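Local coordinates for tight junction protein ZO-3 (Homo sapiens, PDB 3KFV), which serves as a MAGUK-family scaffold linking tight-junction membrane proteins such as claudins and occludin to the actin cytoskeleton, here represented by its SH3 and guanylate kinase-like domains, at residues Gly152-Ile157 with Val223-Glu228; Gln217-Val222 with Pro294-Glu299. One frame throughout, in Å; residues are numbered along the deposited sequence.

Contact 1. Residues Gly152-Ile157 with Val223-Glu228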
ATOM      1  N   GLY A 152      -6.969  10.810  -3.383  1.00 35.57           N
ATOM      2  CA  GLY A 152      -7.880  11.509  -4.269  1.00 37.62           C
ATOM      3  C   GLY A 152      -8.485  12.725  -3.598  1.00 38.37           C
ATOM      4  O   GLY A 152      -8.202  13.008  -2.435  1.00 41.31           O
ATOM      5  N   PRO A 153      -9.337  13.452  -4.326  1.00 40.42           N
ATOM      6  CA  PRO A 153      -9.821  14.754  -3.863  1.00 45.09           C
ATOM      7  C   PRO A 153     -11.028  14.673  -2.931  1.00 46.47           C
ATOM      8  O   PRO A 153     -11.738  15.673  -2.802  1.00 45.54           O
ATOM      9  CB  PRO A 153     -10.229  15.458  -5.168  1.00 47.93           C
ATOM     10  CG  PRO A 153      -9.832  14.527  -6.295  1.00 44.48           C
ATOM     11  CD  PRO A 153      -9.791  13.163  -5.691  1.00 46.49           C
ATOM     12  N   VAL A 154     -11.263  13.524  -2.299  1.00 42.92           N
ATOM     13  CA  VAL A 154     -12.383  13.402  -1.366  1.00 40.10           C
ATOM     14  C   VAL A 154     -12.029  12.605  -0.133  1.00 37.89           C
ATOM     15  O   VAL A 154     -12.914  12.136   0.581  1.00 37.27           O
ATOM     16  CB  VAL A 154     -13.621  12.759  -2.011  1.00 39.89           C
ATOM     17  CG1 VAL A 154     -14.277  13.729  -2.981  1.00 41.78           C
ATOM     18  CG2 VAL A 154     -13.252  11.447  -2.695  1.00 42.33           C
ATOM     19  N   ALA A 155     -10.733  12.456   0.117  1.00 40.22           N
ATOM     20  CA  ALA A 155     -10.278  11.733   1.296  1.00 41.06           C
ATOM     21  C   ALA A 155     -10.998  12.252   2.536  1.00 41.88           C
ATOM     22  O   ALA A 155     -11.504  11.474   3.343  1.00 42.50           O
ATOM     23  CB  ALA A 155      -8.771  11.862   1.455  1.00 36.65           C
ATOM     24  N   ASP A 156     -11.055  13.572   2.675  1.00 42.21           N
ATOM     25  CA  ASP A 156     -11.688  14.180   3.843  1.00 43.06           C
ATOM     26  C   ASP A 156     -13.172  13.831   3.939  1.00 38.68           C
ATOM     27  O   ASP A 156     -13.652  13.399   4.990  1.00 37.02           O
ATOM     28  CB  ASP A 156     -11.467  15.702   3.868  1.00 45.40           C
ATOM     29  CG  ASP A 156     -11.905  16.389   2.579  1.00 50.81           C
ATOM     30  OD1 ASP A 156     -12.311  15.694   1.622  1.00 46.90           O
ATOM     31  OD2 ASP A 156     -11.842  17.638   2.527  1.00 51.68           O
ATOM     32  N   ILE A 157     -13.890  14.015   2.838  1.00 36.85           N
ATOM     33  CA  ILE A 157     -15.313  13.697   2.783  1.00 39.23           C
ATOM     34  C   ILE A 157     -15.565  12.220   3.053  1.00 38.29           C
ATOM     35  O   ILE A 157     -16.429  11.862   3.859  1.00 38.01           O
ATOM     36  CB  ILE A 157     -15.908  14.063   1.413  1.00 40.52           C
ATOM     37  CG1 ILE A 157     -15.907  15.584   1.228  1.00 40.19           C
ATOM     38  CG2 ILE A 157     -17.310  13.490   1.272  1.00 37.15           C
ATOM     39  CD1 ILE A 157     -16.011  16.026  -0.217  1.00 38.61           C
ATOM     40  N   VAL A 223      -7.320   3.216  -1.795  1.00 30.21           N
ATOM     41  CA  VAL A 223      -8.370   3.547  -2.747  1.00 33.86           C
ATOM     42  C   VAL A 223      -8.194   4.944  -3.320  1.00 33.16           C
ATOM     43  O   VAL A 223      -8.137   5.920  -2.578  1.00 35.21           O
ATOM     44  CB  VAL A 223      -9.761   3.438  -2.097  1.00 37.21           C
ATOM     45  CG1 VAL A 223     -10.834   3.981  -3.037  1.00 35.11           C
ATOM     46  CG2 VAL A 223     -10.047   1.990  -1.712  1.00 33.57           C
ATOM     47  N   PHE A 224      -8.113   5.033  -4.644  1.00 36.42           N
ATOM     48  CA  PHE A 224      -7.911   6.311  -5.319  1.00 36.99           C
ATOM     49  C   PHE A 224      -9.163   6.716  -6.094  1.00 38.60           C
ATOM     50  O   PHE A 224      -9.729   5.917  -6.840  1.00 37.61           O
ATOM     51  CB  PHE A 224      -6.696   6.242  -6.249  1.00 33.06           C
ATOM     52  CG  PHE A 224      -6.479   7.491  -7.058  1.00 40.15           C
ATOM     53  CD1 PHE A 224      -5.782   8.566  -6.529  1.00 40.46           C
ATOM     54  CD2 PHE A 224      -6.970   7.593  -8.347  1.00 41.36           C
ATOM     55  CE1 PHE A 224      -5.584   9.715  -7.270  1.00 35.91           C
ATOM     56  CE2 PHE A 224      -6.776   8.744  -9.090  1.00 40.22           C
ATOM     57  CZ  PHE A 224      -6.083   9.804  -8.547  1.00 35.32           C
ATOM     58  N   PHE A 225      -9.589   7.960  -5.906  1.00 39.44           N
ATOM     59  CA  PHE A 225     -10.794   8.472  -6.551  1.00 40.44           C
ATOM     60  C   PHE A 225     -10.459   9.369  -7.736  1.00 41.99           C
ATOM     61  O   PHE A 225      -9.746  10.362  -7.589  1.00 39.48           O
ATOM     62  CB  PHE A 225     -11.636   9.250  -5.543  1.00 41.40           C
ATOM     63  CG  PHE A 225     -12.258   8.391  -4.490  1.00 39.69           C
ATOM     64  CD1 PHE A 225     -13.427   7.688  -4.753  1.00 40.03           C
ATOM     65  CD2 PHE A 225     -11.681   8.282  -3.241  1.00 38.43           C
ATOM     66  CE1 PHE A 225     -14.010   6.891  -3.789  1.00 37.13           C
ATOM     67  CE2 PHE A 225     -12.263   7.485  -2.267  1.00 42.88           C
ATOM     68  CZ  PHE A 225     -13.431   6.789  -2.543  1.00 39.06           C
ATOM     69  N   ILE A 226     -10.990   9.021  -8.905  1.00 41.09           N
ATOM     70  CA  ILE A 226     -10.678   9.741 -10.132  1.00 41.12           C
ATOM     71  C   ILE A 226     -11.748  10.772 -10.455  1.00 44.23           C
ATOM     72  O   ILE A 226     -12.908  10.416 -10.671  1.00 49.30           O
ATOM     73  CB  ILE A 226     -10.541   8.785 -11.335  1.00 47.10           C
ATOM     74  CG1 ILE A 226      -9.839   7.492 -10.924  1.00 48.08           C
ATOM     75  CG2 ILE A 226      -9.778   9.455 -12.470  1.00 47.63           C
ATOM     76  CD1 ILE A 226      -9.815   6.447 -12.009  1.00 46.47           C
ATOM     77  N   PRO A 227     -11.357  12.055 -10.501  1.00 45.31           N
ATOM     78  CA  PRO A 227     -12.253  13.168 -10.823  1.00 48.22           C
ATOM     79  C   PRO A 227     -12.497  13.286 -12.323  1.00 50.94           C
ATOM     80  O   PRO A 227     -11.550  13.171 -13.097  1.00 49.93           O
ATOM     81  CB  PRO A 227     -11.471  14.402 -10.348  1.00 49.26           C
ATOM     82  CG  PRO A 227     -10.218  13.878  -9.676  1.00 50.12           C
ATOM     83  CD  PRO A 227      -9.988  12.523 -10.234  1.00 50.22           C
ATOM     84  N   GLU A 228     -13.749  13.504 -12.716  1.00 55.97           N
ATOM     85  CA  GLU A 228     -14.082  13.816 -14.101  1.00 56.62           C
ATOM     86  C   GLU A 228     -13.328  15.054 -14.554  1.00 61.29           C
ATOM     87  O   GLU A 228     -12.521  15.002 -15.486  1.00 65.56           O
ATOM     88  CB  GLU A 228     -15.576  14.099 -14.238  1.00 62.14           C
ATOM     89  CG  GLU A 228     -16.430  12.911 -14.613  1.00 70.78           C
ATOM     90  CD  GLU A 228     -17.909  13.219 -14.475  1.00 77.86           C
ATOM     91  OE1 GLU A 228     -18.237  14.252 -13.848  1.00 76.74           O
ATOM     92  OE2 GLU A 228     -18.739  12.430 -14.984  1.00 80.81           O
TER

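Contact 2. Residues Gln217-Val222 with Pro294-Glu299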
ATOM      1  N   GLN A 217       4.020  -4.634   6.716  1.00 34.18           N
ATOM      2  CA  GLN A 217       2.981  -5.639   6.502  1.00 38.35           C
ATOM      3  C   GLN A 217       1.634  -5.327   7.166  1.00 41.06           C
ATOM      4  O   GLN A 217       0.884  -6.227   7.545  1.00 38.11           O
ATOM      5  CB  GLN A 217       3.494  -7.022   6.906  1.00 39.68           C
ATOM      6  CG  GLN A 217       4.729  -7.433   6.123  1.00 40.83           C
ATOM      7  CD  GLN A 217       5.101  -8.885   6.326  1.00 45.79           C
ATOM      8  OE1 GLN A 217       4.914  -9.709   5.426  1.00 47.91           O
ATOM      9  NE2 GLN A 217       5.627  -9.213   7.509  1.00 39.97           N
ATOM     10  N   TYR A 218       1.342  -4.037   7.296  1.00 43.31           N
ATOM     11  CA  TYR A 218       0.017  -3.577   7.668  1.00 36.01           C
ATOM     12  C   TYR A 218      -0.853  -3.551   6.423  1.00 34.38           C
ATOM     13  O   TYR A 218      -2.075  -3.534   6.511  1.00 37.00           O
ATOM     14  CB  TYR A 218       0.101  -2.183   8.279  1.00 38.62           C
ATOM     15  CG  TYR A 218       0.355  -2.201   9.764  1.00 38.45           C
ATOM     16  CD1 TYR A 218      -0.495  -1.542  10.637  1.00 38.14           C
ATOM     17  CD2 TYR A 218       1.429  -2.900  10.297  1.00 41.30           C
ATOM     18  CE1 TYR A 218      -0.276  -1.564  12.000  1.00 45.64           C
ATOM     19  CE2 TYR A 218       1.661  -2.927  11.664  1.00 43.81           C
ATOM     20  CZ  TYR A 218       0.804  -2.256  12.512  1.00 47.17           C
ATOM     21  OH  TYR A 218       1.016  -2.272  13.876  1.00 44.50           O
ATOM     22  N   TYR A 219      -0.195  -3.551   5.266  1.00 34.61           N
ATOM     23  CA  TYR A 219      -0.843  -3.615   3.954  1.00 32.57           C
ATOM     24  C   TYR A 219      -2.184  -2.908   3.884  1.00 35.24           C
ATOM     25  O   TYR A 219      -3.231  -3.561   3.835  1.00 32.49           O
ATOM     26  CB  TYR A 219      -0.996  -5.064   3.485  1.00 31.38           C
ATOM     27  CG  TYR A 219       0.320  -5.729   3.176  1.00 34.57           C
ATOM     28  CD1 TYR A 219       1.124  -5.279   2.130  1.00 31.70           C
ATOM     29  CD2 TYR A 219       0.768  -6.798   3.932  1.00 36.94           C
ATOM     30  CE1 TYR A 219       2.327  -5.878   1.847  1.00 28.65           C
ATOM     31  CE2 TYR A 219       1.974  -7.407   3.652  1.00 39.96           C
ATOM     32  CZ  TYR A 219       2.747  -6.943   2.611  1.00 35.24           C
ATOM     33  OH  TYR A 219       3.945  -7.563   2.346  1.00 39.98           O
ATOM     34  N   PRO A 220      -2.156  -1.569   3.845  1.00 35.88           N
ATOM     35  CA  PRO A 220      -3.402  -0.802   3.836  1.00 30.49           C
ATOM     36  C   PRO A 220      -4.230  -1.206   2.634  1.00 32.47           C
ATOM     37  O   PRO A 220      -3.683  -1.745   1.671  1.00 33.24           O
ATOM     38  CB  PRO A 220      -2.933   0.646   3.648  1.00 31.47           C
ATOM     39  CG  PRO A 220      -1.458   0.639   3.850  1.00 33.62           C
ATOM     40  CD  PRO A 220      -0.981  -0.735   3.545  1.00 32.83           C
ATOM     41  N   ILE A 221      -5.532  -0.965   2.693  1.00 31.81           N
ATOM     42  CA  ILE A 221      -6.340  -0.971   1.489  1.00 31.68           C
ATOM     43  C   ILE A 221      -6.229   0.440   0.924  1.00 30.56           C
ATOM     44  O   ILE A 221      -6.559   1.410   1.603  1.00 32.88           O
ATOM     45  CB  ILE A 221      -7.807  -1.329   1.791  1.00 30.84           C
ATOM     46  CG1 ILE A 221      -7.897  -2.744   2.368  1.00 28.99           C
ATOM     47  CG2 ILE A 221      -8.661  -1.196   0.540  1.00 28.61           C
ATOM     48  CD1 ILE A 221      -9.258  -3.094   2.932  1.00 27.84           C
ATOM     49  N   VAL A 222      -5.725   0.566  -0.298  1.00 32.56           N
ATOM     50  CA  VAL A 222      -5.512   1.892  -0.880  1.00 34.42           C
ATOM     51  C   VAL A 222      -6.495   2.194  -2.000  1.00 31.98           C
ATOM     52  O   VAL A 222      -6.501   1.523  -3.027  1.00 34.56           O
ATOM     53  CB  VAL A 222      -4.085   2.059  -1.417  1.00 29.52           C
ATOM     54  CG1 VAL A 222      -3.913   3.452  -1.973  1.00 30.10           C
ATOM     55  CG2 VAL A 222      -3.085   1.802  -0.317  1.00 27.87           C
ATOM     56  N   PRO A 294      -6.436 -12.437   1.180  1.00 40.35           N
ATOM     57  CA  PRO A 294      -5.221 -12.890   1.866  1.00 41.46           C
ATOM     58  C   PRO A 294      -4.016 -11.988   1.583  1.00 41.01           C
ATOM     59  O   PRO A 294      -3.744 -11.644   0.433  1.00 44.25           O
ATOM     60  CB  PRO A 294      -4.985 -14.273   1.249  1.00 38.24           C
ATOM     61  CG  PRO A 294      -5.608 -14.162  -0.104  1.00 36.72           C
ATOM     62  CD  PRO A 294      -6.874 -13.417   0.173  1.00 39.01           C
ATOM     63  N   ILE A 295      -3.299 -11.618   2.633  1.00 37.48           N
ATOM     64  CA  ILE A 295      -2.105 -10.803   2.494  1.00 36.36           C
ATOM     65  C   ILE A 295      -0.850 -11.604   2.854  1.00 37.67           C
ATOM     66  O   ILE A 295      -0.937 -12.672   3.470  1.00 34.40           O
ATOM     67  CB  ILE A 295      -2.190  -9.556   3.390  1.00 37.55           C
ATOM     68  CG1 ILE A 295      -2.330  -9.960   4.860  1.00 33.30           C
ATOM     69  CG2 ILE A 295      -3.362  -8.696   2.977  1.00 36.62           C
ATOM     70  CD1 ILE A 295      -2.446  -8.786   5.808  1.00 32.49           C
ATOM     71  N   TRP A 296       0.315 -11.082   2.471  1.00 35.97           N
ATOM     72  CA  TRP A 296       1.581 -11.727   2.792  1.00 32.63           C
ATOM     73  C   TRP A 296       1.815 -11.651   4.283  1.00 34.63           C
ATOM     74  O   TRP A 296       1.405 -10.686   4.932  1.00 37.12           O
ATOM     75  CB  TRP A 296       2.742 -11.055   2.055  1.00 33.67           C
ATOM     76  CG  TRP A 296       2.668 -11.217   0.585  1.00 30.99           C
ATOM     77  CD1 TRP A 296       2.490 -10.237  -0.343  1.00 30.32           C
ATOM     78  CD2 TRP A 296       2.754 -12.446  -0.137  1.00 31.67           C
ATOM     79  NE1 TRP A 296       2.460 -10.779  -1.606  1.00 30.30           N
ATOM     80  CE2 TRP A 296       2.619 -12.138  -1.503  1.00 34.43           C
ATOM     81  CE3 TRP A 296       2.934 -13.778   0.238  1.00 31.18           C
ATOM     82  CZ2 TRP A 296       2.662 -13.112  -2.491  1.00 34.50           C
ATOM     83  CZ3 TRP A 296       2.972 -14.739  -0.742  1.00 32.30           C
ATOM     84  CH2 TRP A 296       2.840 -14.405  -2.089  1.00 33.40           C
ATOM     85  N   THR A 297       2.488 -12.664   4.820  1.00 33.69           N
ATOM     86  CA  THR A 297       2.781 -12.735   6.247  1.00 34.14           C
ATOM     87  C   THR A 297       3.905 -13.747   6.494  1.00 31.25           C
ATOM     88  O   THR A 297       4.032 -14.732   5.768  1.00 30.68           O
ATOM     89  CB  THR A 297       1.503 -13.096   7.059  1.00 31.66           C
ATOM     90  OG1 THR A 297       1.845 -13.427   8.412  1.00 36.24           O
ATOM     91  CG2 THR A 297       0.781 -14.267   6.431  1.00 33.12           C
ATOM     92  N   ALA A 298       4.723 -13.500   7.509  1.00 29.55           N
ATOM     93  CA  ALA A 298       5.880 -14.353   7.779  1.00 33.81           C
ATOM     94  C   ALA A 298       5.518 -15.823   7.993  1.00 33.59           C
ATOM     95  O   ALA A 298       4.653 -16.146   8.806  1.00 36.08           O
ATOM     96  CB  ALA A 298       6.670 -13.822   8.973  1.00 32.87           C
ATOM     97  N   GLU A 299       6.193 -16.704   7.260  1.00 33.09           N
ATOM     98  CA  GLU A 299       5.989 -18.142   7.387  1.00 32.04           C
ATOM     99  C   GLU A 299       6.847 -18.706   8.509  1.00 37.21           C
ATOM    100  O   GLU A 299       6.365 -18.942   9.616  1.00 42.66           O
ATOM    101  CB  GLU A 299       6.328 -18.846   6.071  1.00 32.86           C
ATOM    102  CG  GLU A 299       6.320 -20.372   6.145  1.00 36.91           C
ATOM    103  CD  GLU A 299       6.748 -21.029   4.835  1.00 42.64           C
ATOM    104  OE1 GLU A 299       6.259 -22.147   4.538  1.00 38.90           O
ATOM    105  OE2 GLU A 299       7.571 -20.427   4.102  1.00 37.52           O
TER

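Contact 1. Residues Gly152-Ile157 with Val223-Glu228
Aromatic packing is the main element of this buried contact. Val154 reaches Phe225 with a single branch, CG2, which takes the crowded position between the backbone N and the carbonyl carbon. Val154 CG2 lies 4.0 Å from the centroid of the Phe225 ring and only 28° off the ring normal, the geometry of a CH-pi contact over the face. The two side chains cross at about a right angle. Val223 CG1 meets the opposite face of the ring toward its rim, so the phenyl is held between two valines, while Trp279 adds an edge-to-face contact.

Proline contacts form a second group. Pro153 CG meets Pro227 CG tip to tip at 3.5 Å, the rings crossing obliquely, and Pro153 CD lies over the backbone at 3.4 Å from Phe225 O.

The topology is that of the guanylate kinase-like fold: the loop between strand 148-151 and helix 155-165, with Val154 at the N-cap position, probably corresponds to the P-loop of active guanylate kinases. Ala155 probably stands where its second glycine would be.

Backbone proximity completes the account. At the Gly152 phi of 115° a CB would strike the preceding carbonyl O and Phe225 N; without one, Gly152 CA lies 4.8 Å from Phe225 CA. Just before it, Leu151 still hydrogen-bonds to Phe225 in the parallel sheet; between Gly152-Ile157 and Val223-Glu228 themselves there is no hydrogen bond.

Contact 2. Residues Gln217-Val222 with Pro294-Glu299
This is an interdomain surface contact, made by van der Waals packing without a hydrogen bond, in which the loop leading from helix 207-215 into strand 221-227 of the guanylate kinase-like domain touches the C-terminal strand 294-298. The CA atoms of Tyr219 and Ile295 are 7.4 Å apart, so the backbones stay separate and side chains bridge the gap.

Tyr219 does most of the bridging. Its CG is anti to the carbonyl carbon (chi1 -68°), which sends the ring out obliquely across the strand. Along one side of the phenol, Tyr219 CD2 approaches Ile295 CB at 4.1 Å and Tyr219 CE2 comes to 3.6 Å from Trp296 O. At the tip, Tyr219 OH sits 3.7 Å from Trp296 CB, touching the root of the tryptophan more closely than its indole.

Strand 294-298 is an edge strand of the six-stranded antiparallel sheet, paired with strand 134-141. This is the split SH3 arrangement of MAGUK proteins, in which a strand following the guanylate kinase-like domain returns to complete the SH3 sheet. Trp296 reflects that double role: its CB points to the Tyr219 loop, whereas the indole turns away to meet Tyr6, Leu58, Val137 and Leu139.

Gln217 supplies the second point of contact. It closes helix 207-215 in a Schellman motif with a phi of 72°, and its side chain runs extended beyond CG. Gln217 OE1 thereby lies 3.8 Å from Thr297 CA and 3.7 Å from Trp296 O; as the latter pair are both carbonyl oxygens, they offer no hydrogen bond to each other. Arg146 NH2 hydrogen-bonds to Tyr219 O, and the same arginine packs on Ile295.

Strand 221-227 is the element common to both contacts: Gln217-Val222 lead into it and Val223-Glu228 follow directly, yet the contact centres are about 23 Å apart. Contact 1 lies toward the C-terminal end of the strand, at the loop that probably corresponds to the P-loop and inside the guanylate kinase-like domain. Contact 2 lies just before the strand begins and faces the SH3 sheet; its centre is about 9 Å from that of the chain, against about 16 Å for contact 1. The segments alternate in sequence, and apart from their adjoining at Val222 and Val223 the contacts do not touch. The crystal is of the apo form.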